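Local coordinates for putative secreted protein (Pseudomonas aeruginosa, PDB 3NPD), which is of unknown function but belongs to a Pseudomonas-specific family and is putatively a secreted virulence factor regulated by quorum sensing, at residues A27-E30 / D31-D34; H54-R57 / M58-N61; P62-V65 / R66-G70; Y79-L82 / L83-A87. All blocks are in the same frame, centred on the assembly; numbering follows the deposited sequence. Where two conformers were deposited one is given.

Contact 1: A27-E30 / D31-D34; sequences AINE and DILD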
loop_
_atom_site.group_PDB
_atom_site.type_symbol
_atom_site.label_atom_id
_atom_site.label_comp_id
_atom_site.label_asym_id
_atom_site.label_seq_id
_atom_site.Cartn_x
_atom_site.Cartn_y
_atom_site.Cartn_z
ATOM N N ALA A 27 -8.595 -12.838 -1.120
ATOM C CA ALA A 27 -9.688 -11.966 -0.736
ATOM C C ALA A 27 -9.474 -11.457 0.691
ATOM O O ALA A 27 -9.218 -12.255 1.632
ATOM C CB ALA A 27 -11.033 -12.675 -0.884
ATOM N N ILE A 28 -9.552 -10.132 0.832
ATOM C CA ILE A 28 -9.625 -9.453 2.138
ATOM C C ILE A 28 -11.066 -9.593 2.633
ATOM O O ILE A 28 -11.320 -9.864 3.794
ATOM C CB ILE A 28 -9.221 -7.952 2.041
ATOM C CG1 ILE A 28 -7.711 -7.787 1.750
ATOM C CG2 ILE A 28 -9.584 -7.153 3.327
ATOM C CD1 ILE A 28 -6.746 -8.550 2.698
ATOM N N ASN A 29 -11.993 -9.324 1.738
ATOM C CA ASN A 29 -13.427 -9.544 1.928
ATOM C C ASN A 29 -14.077 -9.796 0.552
ATOM O O ASN A 29 -13.372 -9.951 -0.441
ATOM C CB ASN A 29 -14.003 -8.367 2.723
ATOM C CG ASN A 29 -13.846 -7.030 2.034
ATOM O OD1 ASN A 29 -13.922 -6.929 0.823
ATOM N ND2 ASN A 29 -13.693 -5.986 2.820
ATOM N N GLU A 30 -15.403 -9.820 0.491
ATOM C CA GLU A 30 -16.156 -10.027 -0.731
ATOM C C GLU A 30 -15.855 -9.003 -1.848
ATOM O O GLU A 30 -16.061 -9.317 -3.019
ATOM C CB GLU A 30 -17.679 -9.968 -0.434
ATOM C CG GLU A 30 -18.235 -11.126 0.425
ATOM C CD GLU A 30 -18.246 -12.500 -0.252
ATOM O OE1 GLU A 30 -17.995 -12.586 -1.479
ATOM O OE2 GLU A 30 -18.525 -13.505 0.464
ATOM N N ASP A 31 -15.437 -7.804 -1.460
ATOM C CA ASP A 31 -15.201 -6.696 -2.404
ATOM C C ASP A 31 -13.745 -6.407 -2.725
ATOM O O ASP A 31 -13.494 -5.827 -3.774
ATOM C CB ASP A 31 -15.819 -5.417 -1.888
ATOM C CG ASP A 31 -17.328 -5.491 -1.778
ATOM O OD1 ASP A 31 -17.981 -5.989 -2.720
ATOM O OD2 ASP A 31 -17.809 -4.974 -0.758
ATOM N N ILE A 32 -12.811 -6.817 -1.867
ATOM C CA ILE A 32 -11.418 -6.407 -2.008
ATOM C C ILE A 32 -10.499 -7.616 -2.129
ATOM O O ILE A 32 -10.502 -8.481 -1.253
ATOM C CB ILE A 32 -10.981 -5.521 -0.831
ATOM C CG1 ILE A 32 -11.783 -4.216 -0.772
ATOM C CG2 ILE A 32 -9.515 -5.150 -0.933
ATOM C CD1 ILE A 32 -11.660 -3.516 0.539
ATOM N N LEU A 33 -9.671 -7.626 -3.184
ATOM C CA LEU A 33 -8.581 -8.598 -3.360
ATOM C C LEU A 33 -7.260 -7.925 -3.028
ATOM O O LEU A 33 -6.936 -6.860 -3.568
ATOM C CB LEU A 33 -8.463 -9.177 -4.786
ATOM C CG LEU A 33 -9.385 -10.199 -5.380
ATOM C CD1 LEU A 33 -8.894 -10.498 -6.788
ATOM C CD2 LEU A 33 -9.395 -11.470 -4.508
ATOM N N ASP A 34 -6.524 -8.548 -2.131
ATOM C CA ASP A 34 -5.134 -8.182 -1.891
ATOM C C ASP A 34 -4.300 -8.811 -3.039
ATOM O O ASP A 34 -4.140 -10.042 -3.119
ATOM C CB ASP A 34 -4.700 -8.688 -0.517
ATOM C CG ASP A 34 -3.270 -8.293 -0.150
ATOM O OD1 ASP A 34 -2.494 -7.747 -0.980
ATOM O OD2 ASP A 34 -2.918 -8.585 1.010
#

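Contact 2: H54-R57 / M58-N61; sequences HAER and MRSN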
loop_
_atom_site.group_PDB
_atom_site.type_symbol
_atom_site.label_atom_id
_atom_site.label_comp_id
_atom_site.label_asym_id
_atom_site.label_seq_id
_atom_site.Cartn_x
_atom_site.Cartn_y
_atom_site.Cartn_z
ATOM N N HIS A 54 -18.268 -1.007 -3.773
ATOM C CA HIS A 54 -17.381 -0.576 -2.714
ATOM C C HIS A 54 -16.423 0.534 -3.207
ATOM O O HIS A 54 -16.072 1.413 -2.448
ATOM C CB HIS A 54 -16.582 -1.730 -2.159
ATOM C CG HIS A 54 -15.849 -1.397 -0.889
ATOM N ND1 HIS A 54 -16.488 -0.849 0.200
ATOM C CD2 HIS A 54 -14.550 -1.501 -0.543
ATOM C CE1 HIS A 54 -15.622 -0.657 1.172
ATOM N NE2 HIS A 54 -14.437 -1.042 0.746
ATOM N N ALA A 55 -16.001 0.473 -4.465
ATOM C CA ALA A 55 -15.159 1.528 -5.037
ATOM C C ALA A 55 -15.869 2.897 -4.925
ATOM O O ALA A 55 -15.232 3.919 -4.646
ATOM C CB ALA A 55 -14.826 1.224 -6.524
ATOM N N GLU A 56 -17.178 2.897 -5.176
ATOM C CA GLU A 56 -17.984 4.122 -5.041
ATOM C C GLU A 56 -18.036 4.621 -3.614
ATOM O O GLU A 56 -17.915 5.825 -3.377
ATOM C CB GLU A 56 -19.373 3.951 -5.620
ATOM C CG GLU A 56 -19.372 3.909 -7.148
ATOM C CD GLU A 56 -19.060 5.278 -7.789
ATOM O OE1 GLU A 56 -17.875 5.646 -7.968
ATOM O OE2 GLU A 56 -20.028 5.977 -8.165
ATOM N N ARG A 57 -18.205 3.713 -2.653
ATOM C CA ARG A 57 -18.178 4.083 -1.236
ATOM C C ARG A 57 -16.840 4.684 -0.869
ATOM O O ARG A 57 -16.786 5.692 -0.139
ATOM C CB ARG A 57 -18.458 2.879 -0.329
ATOM C CG ARG A 57 -19.844 2.293 -0.486
ATOM C CD ARG A 57 -20.295 1.483 0.750
ATOM N NE ARG A 57 -19.513 0.284 1.132
ATOM C CZ ARG A 57 -19.514 -0.919 0.528
ATOM N NH1 ARG A 57 -20.161 -1.152 -0.607
ATOM N NH2 ARG A 57 -18.791 -1.915 1.054
HETATM N N MSE A 58 -15.751 4.088 -1.374
HETATM C CA MSE A 58 -14.410 4.648 -1.166
HETATM C C MSE A 58 -14.239 6.048 -1.729
HETATM O O MSE A 58 -13.767 6.935 -1.038
HETATM C CB MSE A 58 -13.310 3.731 -1.684
HETATM C CG MSE A 58 -13.243 2.491 -0.880
HETATM SE SE MSE A 58 -11.909 1.244 -1.498
HETATM C CE MSE A 58 -10.354 2.206 -0.846
ATOM N N ARG A 59 -14.701 6.250 -2.939
ATOM C CA ARG A 59 -14.592 7.547 -3.598
ATOM C C ARG A 59 -15.418 8.635 -2.940
ATOM O O ARG A 59 -15.092 9.809 -3.085
ATOM C CB ARG A 59 -15.013 7.432 -5.056
ATOM C CG ARG A 59 -14.011 6.660 -5.910
ATOM C CD ARG A 59 -14.518 6.647 -7.335
ATOM N NE ARG A 59 -13.688 5.857 -8.225
ATOM C CZ ARG A 59 -14.031 4.738 -8.868
ATOM N NH1 ARG A 59 -15.236 4.201 -8.761
ATOM N NH2 ARG A 59 -13.127 4.147 -9.659
ATOM N N SER A 60 -16.534 8.244 -2.305
ATOM C CA SER A 60 -17.428 9.191 -1.608
ATOM C C SER A 60 -16.836 9.743 -0.327
ATOM O O SER A 60 -17.307 10.773 0.186
ATOM C CB SER A 60 -18.799 8.543 -1.295
ATOM O OG SER A 60 -18.710 7.626 -0.243
ATOM N N ASN A 61 -15.838 9.054 0.237
ATOM C CA ASN A 61 -15.221 9.533 1.488
ATOM C C ASN A 61 -13.735 9.164 1.561
ATOM O O ASN A 61 -13.312 8.286 2.349
ATOM C CB ASN A 61 -15.977 9.040 2.693
ATOM C CG ASN A 61 -15.640 9.864 3.960
ATOM O OD1 ASN A 61 -14.587 10.544 4.062
ATOM N ND2 ASN A 61 -16.541 9.816 4.920
#

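Contact 3: P62-V65 / R66-G70; sequences PDSV and RSQLG. With EDO (1,2-ethanediol), chain H.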
loop_
_atom_site.group_PDB
_atom_site.type_symbol
_atom_site.label_atom_id
_atom_site.label_comp_id
_atom_site.label_asym_id
_atom_site.label_seq_id
_atom_site.Cartn_x
_atom_site.Cartn_y
_atom_site.Cartn_z
ATOM N N PRO A 62 -12.938 9.847 0.730
ATOM C CA PRO A 62 -11.531 9.503 0.658
ATOM C C PRO A 62 -10.767 9.849 1.941
ATOM O O PRO A 62 -9.801 9.171 2.281
ATOM C CB PRO A 62 -11.009 10.305 -0.539
ATOM C CG PRO A 62 -12.075 11.144 -0.999
ATOM C CD PRO A 62 -13.329 10.845 -0.289
ATOM N N ASP A 63 -11.214 10.869 2.669
ATOM C CA ASP A 63 -10.526 11.216 3.929
ATOM C C ASP A 63 -10.707 10.112 4.976
ATOM O O ASP A 63 -9.762 9.840 5.736
ATOM C CB ASP A 63 -11.015 12.543 4.503
ATOM C CG ASP A 63 -10.675 13.744 3.615
ATOM O OD1 ASP A 63 -9.734 13.699 2.773
ATOM O OD2 ASP A 63 -11.382 14.740 3.771
ATOM N N SER A 64 -11.914 9.524 5.050
ATOM C CA SER A 64 -12.182 8.422 5.985
ATOM C C SER A 64 -11.391 7.182 5.589
ATOM O O SER A 64 -10.799 6.521 6.455
ATOM C CB SER A 64 -13.680 8.104 6.078
ATOM O OG SER A 64 -13.926 6.950 6.856
ATOM N N VAL A 65 -11.354 6.858 4.295
ATOM C CA VAL A 65 -10.492 5.776 3.804
ATOM C C VAL A 65 -9.017 6.002 4.238
ATOM O O VAL A 65 -8.380 5.093 4.753
ATOM C CB VAL A 65 -10.601 5.564 2.273
ATOM C CG1 VAL A 65 -9.474 4.653 1.765
ATOM C CG2 VAL A 65 -11.999 5.044 1.855
ATOM N N ARG A 66 -8.480 7.209 4.013
ATOM C CA ARG A 66 -7.095 7.505 4.318
ATOM C C ARG A 66 -6.848 7.368 5.808
ATOM O O ARG A 66 -5.847 6.776 6.235
ATOM C CB ARG A 66 -6.722 8.905 3.882
ATOM C CG ARG A 66 -5.238 9.215 4.200
ATOM C CD ARG A 66 -4.734 10.583 3.770
ATOM N NE ARG A 66 -3.367 10.762 4.244
ATOM C CZ ARG A 66 -2.268 10.207 3.687
ATOM N NH1 ARG A 66 -2.353 9.410 2.635
ATOM N NH2 ARG A 66 -1.068 10.429 4.236
ATOM N N SER A 67 -7.792 7.876 6.585
ATOM C CA SER A 67 -7.647 7.868 8.039
ATOM C C SER A 67 -7.605 6.428 8.579
ATOM O O SER A 67 -6.789 6.108 9.431
ATOM C CB SER A 67 -8.771 8.697 8.708
ATOM O OG SER A 67 -8.633 8.680 10.115
ATOM N N GLN A 68 -8.467 5.575 8.049
ATOM C CA GLN A 68 -8.495 4.153 8.449
ATOM C C GLN A 68 -7.232 3.416 8.025
ATOM O O GLN A 68 -6.689 2.617 8.800
ATOM C CB GLN A 68 -9.677 3.441 7.863
ATOM C CG GLN A 68 -10.976 3.928 8.406
ATOM C CD GLN A 68 -12.163 3.233 7.726
ATOM O OE1 GLN A 68 -12.309 2.017 7.839
ATOM N NE2 GLN A 68 -13.000 4.004 7.012
ATOM N N LEU A 69 -6.807 3.647 6.790
ATOM C CA LEU A 69 -5.513 3.117 6.302
ATOM C C LEU A 69 -4.353 3.576 7.163
ATOM O O LEU A 69 -3.535 2.763 7.548
ATOM C CB LEU A 69 -5.240 3.451 4.847
ATOM C CG LEU A 69 -6.108 2.746 3.816
ATOM C CD1 LEU A 69 -5.900 3.378 2.468
ATOM C CD2 LEU A 69 -5.829 1.210 3.744
ATOM N N GLY A 70 -4.311 4.854 7.470
ATOM C CA GLY A 70 -3.256 5.466 8.334
ATOM C C GLY A 70 -3.206 4.831 9.701
ATOM O O GLY A 70 -2.119 4.506 10.180
HETATM C C1 EDO H . -0.513 13.416 6.681
HETATM O O1 EDO H . -1.028 12.087 6.470
HETATM C C2 EDO H . 0.265 13.862 5.473
HETATM O O2 EDO H . 1.401 13.001 5.293
#

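Contact 4: Y79-L82 / L83-A87; sequences YRQL and LARGA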
loop_
_atom_site.group_PDB
_atom_site.type_symbol
_atom_site.label_atom_id
_atom_site.label_comp_id
_atom_site.label_asym_id
_atom_site.label_seq_id
_atom_site.Cartn_x
_atom_site.Cartn_y
_atom_site.Cartn_z
ATOM N N TYR A 79 5.715 -2.160 9.500
ATOM C CA TYR A 79 5.672 -0.978 8.627
ATOM C C TYR A 79 6.358 0.208 9.260
ATOM O O TYR A 79 7.045 0.958 8.549
ATOM C CB TYR A 79 4.252 -0.629 8.157
ATOM C CG TYR A 79 3.590 -1.627 7.233
ATOM C CD1 TYR A 79 4.323 -2.629 6.555
ATOM C CD2 TYR A 79 2.203 -1.589 7.024
ATOM C CE1 TYR A 79 3.702 -3.542 5.698
ATOM C CE2 TYR A 79 1.566 -2.515 6.115
ATOM C CZ TYR A 79 2.349 -3.494 5.485
ATOM O OH TYR A 79 1.804 -4.424 4.632
ATOM N N ARG A 80 6.205 0.385 10.575
ATOM C CA ARG A 80 6.839 1.477 11.291
ATOM C C ARG A 80 8.375 1.400 11.127
ATOM O O ARG A 80 9.023 2.427 10.978
ATOM C CB ARG A 80 6.461 1.464 12.760
ATOM C CG ARG A 80 5.037 1.971 13.062
ATOM C CD ARG A 80 4.798 1.896 14.590
ATOM N NE ARG A 80 5.497 2.939 15.356
ATOM C CZ ARG A 80 5.173 4.245 15.414
ATOM N NH1 ARG A 80 4.151 4.762 14.709
ATOM N NH2 ARG A 80 5.904 5.062 16.181
ATOM N N GLN A 81 8.925 0.181 11.134
ATOM C CA GLN A 81 10.368 -0.012 10.917
ATOM C C GLN A 81 10.795 0.478 9.532
ATOM O O GLN A 81 11.909 0.991 9.378
ATOM C CB GLN A 81 10.783 -1.462 11.086
ATOM C CG GLN A 81 10.640 -1.958 12.472
ATOM C CD GLN A 81 10.770 -3.459 12.619
ATOM O OE1 GLN A 81 11.005 -4.186 11.663
ATOM N NE2 GLN A 81 10.599 -3.927 13.848
ATOM N N LEU A 82 9.938 0.247 8.528
ATOM C CA LEU A 82 10.238 0.704 7.186
ATOM C C LEU A 82 10.177 2.241 7.078
ATOM O O LEU A 82 11.066 2.876 6.506
ATOM C CB LEU A 82 9.325 0.006 6.158
ATOM C CG LEU A 82 9.373 -1.528 6.179
ATOM C CD1 LEU A 82 8.452 -2.044 5.060
ATOM C CD2 LEU A 82 10.796 -2.092 6.017
ATOM N N LEU A 83 9.116 2.805 7.628
ATOM C CA LEU A 83 8.938 4.255 7.642
ATOM C C LEU A 83 10.096 4.911 8.414
ATOM O O LEU A 83 10.597 5.958 7.992
ATOM C CB LEU A 83 7.554 4.648 8.201
ATOM C CG LEU A 83 6.442 4.709 7.147
ATOM C CD1 LEU A 83 6.415 3.512 6.225
ATOM C CD2 LEU A 83 5.088 4.916 7.816
ATOM N N ALA A 84 10.579 4.242 9.470
ATOM C CA ALA A 84 11.716 4.722 10.260
ATOM C C ALA A 84 13.055 4.719 9.504
ATOM O O ALA A 84 14.040 5.266 9.964
ATOM C CB ALA A 84 11.840 3.904 11.597
ATOM N N ARG A 85 13.086 4.083 8.334
ATOM C CA ARG A 85 14.252 4.009 7.456
ATOM C C ARG A 85 14.094 4.819 6.168
ATOM O O ARG A 85 14.983 4.756 5.305
ATOM C CB ARG A 85 14.607 2.538 7.142
ATOM C CG ARG A 85 15.117 1.797 8.400
ATOM C CD ARG A 85 15.118 0.247 8.179
ATOM N NE ARG A 85 15.801 -0.396 9.305
ATOM C CZ ARG A 85 15.308 -0.555 10.539
ATOM N NH1 ARG A 85 14.079 -0.121 10.849
ATOM N NH2 ARG A 85 16.052 -1.151 11.490
ATOM N N GLY A 86 12.997 5.598 6.065
ATOM C CA GLY A 86 12.797 6.513 4.951
ATOM C C GLY A 86 11.850 5.978 3.912
ATOM O O GLY A 86 11.712 6.608 2.867
ATOM N N ALA A 87 11.176 4.857 4.195
ATOM C CA ALA A 87 10.233 4.270 3.194
ATOM C C ALA A 87 8.872 4.995 3.218
ATOM O O ALA A 87 8.550 5.726 4.153
ATOM C CB ALA A 87 10.011 2.749 3.379
#

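Contact 1: A27-E30 / D31-D34
The side-chain carbonyl of Asn29 meets two successive backbone N-H groups beyond it. Asn29 OD1 accepts from Asp31 N at 2.9 Å, with the donor tilted out of the amide plane. The same oxygen, Asn29 OD1, lies 2.9 Å from Ile32 N, a weaker bond because the N-H...O angle is only 130°. The side chain can fold back in this way because its CG sits between the backbone N and the carbonyl carbon (chi1 61°), which swings OD1 into the mouth of the turn. On the backbone side, Ile28 N donates to Ile32 O at 2.8 Å, and Asn29 N adds a long, weak bond to that oxygen.

Apolar atoms line both sides of this polar centre. Ile28 CB packs on Ile32 CG2 at 4.1 Å, while Ile28 CD1 reaches Asp34 CB at 3.8 Å, the two side chains lying at a slant to one another. On the sheet face shared by Ala27 and Leu33, Ala27 CB approaches Leu33 CD2 at 4.2 Å.

The second shell anchors the returning strand: Asp34 OD1 accepts from Asn46 ND2 and Gly36 N, and Ile32 rests on Leu48 and His54. The Asn29 OD1 to Asp31 N bond defines an Asx turn, here closing the tight antiparallel connection from edge strand 26-27 into strand 32-40, with Ala27 and Leu33 as a non-hydrogen-bonded pair.

Contact 2: H54-R57 / M58-N61
Met58, deposited as selenomethionine, lays its side chain against the imidazole of His54 one helical turn earlier. Met58 CG stands over one ring face, 4.3 Å from the His54 ring centroid and 20° off the normal, which meets the geometry of a CH-pi contact. The selenium lies farther out, obliquely to the ring, near its CD2-NE2 side, Met58 SE 3.9 Å from His54 CD2. His54 presents the ring because its CG is anti to the backbone N (chi1 -169°). Beyond the ring, Met58 packs on Phe93 and Val102 of the sheet.

Arg59 also reaches back along the helix, on a different flank, its chain extended from CG to NE. Arg59 NH1 forms a salt bridge with Glu56 OE1 at 3.1 Å, reaching the anti side of the carboxylate while the two planes stand 63° apart. Arg59 NH1 also passes 3.7 Å from Ala55 CB and has Glu95 as a long, weak ionic partner; NH2 is held by Pro101 O.

Arg57 O accepts from Ser60 OG at 2.7 Å, beside a weak bond from Ser60 N, in the last turn of helix 52-60. The single-nitrogen, skewed geometry of the Glu56-Arg59 pair suggests that it is probably of modest strength. It lies on the more exposed flank, whereas the apolar side faces the sheet, with Met58 buried against Phe93 and Val102.

Contact 3: P62-V65 / R66-G70
The opening turns of helix 62-74 bring Val65 and Leu69 together on one flank and Ser64 and Gln68 on another, both pairs four residues apart. Val65 CG1 and Leu69 CD1 touch at 3.9 Å, the two side chains lying next to each other and pointing the same way. Beneath them, Leu69 N donates to Val65 O at 3.0 Å, nearly straight at 172°.

On the polar flank Gln68 NE2 donates to Ser64 OG at 3.1 Å, the hydroxyl standing 15° out of the amide plane. The Gln68 chain runs close by the Ser64 carbonyl, Gln68 CG lying 3.2 Å from Ser64 O, and NE2 adds a weak second bond to that oxygen. Ser64 is itself placed by the helix start: its backbone N is bound by OD1 of the N-cap residue Asn61, while Leu69 settles on Tyr91, Phe93 and Phe107 of the sheet.

Arg66, extended from CG to NE, leaves the helix toward strand 101-107. There NH1 forms a salt bridge with Glu105, and the guanidinium makes a cation-pi contact with Phe107. Besides bonding Arg106 O, Arg66 NH2 donates within the guanidinium plane to O1 of a 1,2-ethanediol, probably from the crystallisation liquor, at 2.8 Å.

Contact 4: Y79-L82 / L83-A87
Two backbone donors, Arg85 N and Ala87 N, close on Leu82 O from opposite faces of its carbonyl plane. Arg85 N and Ala87 N each lie 3.0 Å from Leu82 O, yet Arg85 N is 64° out of the plane and Ala87 N 36°, so neither sits where a lone pair would point. This is the Schellman motif that ends helix 77-83. Its longer bond in sequence is Ala87 N to Leu82 O; the shorter is Gly86 N to Leu83 O at 3.1 Å. Gly86 is the C-prime residue, its positive phi (101°) turning the chain out of the helix.

Reversal of the chain brings Ala87 back against the last turn, Ala87 CB lying 4.0 Å from Leu82 CB. That apolar pair closes the motif, and both residues pack on Leu13 of helix 4-21, joining the helix end to the start of strand 88-95. Leu83 N still keeps its ordinary helical bond to Tyr79 O.

Arg85 reaches back along the outside of the turn. With CG anti to its own carbonyl carbon and the chain extended to NE, its aliphatic part passes over the Gln81 carbonyl, Arg85 CG approaching Gln81 O at 3.4 Å. The guanidinium then turns its edge to the same oxygen, Arg85 NH1 donating to Gln81 O at 2.8 Å.

How the contacts relate
Contacts 1 and 3 lie at the surface, whereas contacts 2 and 4 are partly buried, each with two buried residues. Contacts 1 and 2 meet where Ile32 CD1 lies 3.7 Å from His54 CD2, so the ring against which Met58 packs also abuts the turn. Contacts 2 and 3 occupy successive helices, bridged by Met58 CE and Val65 CG1 at 3.7 Å; both helices pack on strands 88-95 and 101-107. Contact 4 stands apart, its centre about 28 Å from that of contact 2. Turn and helix end (contacts 1 and 4) centre on oxygens that take two N-H donors, some weakly in contact 1; the helical contacts add salt-bridge, amide-hydroxyl and apolar pairing.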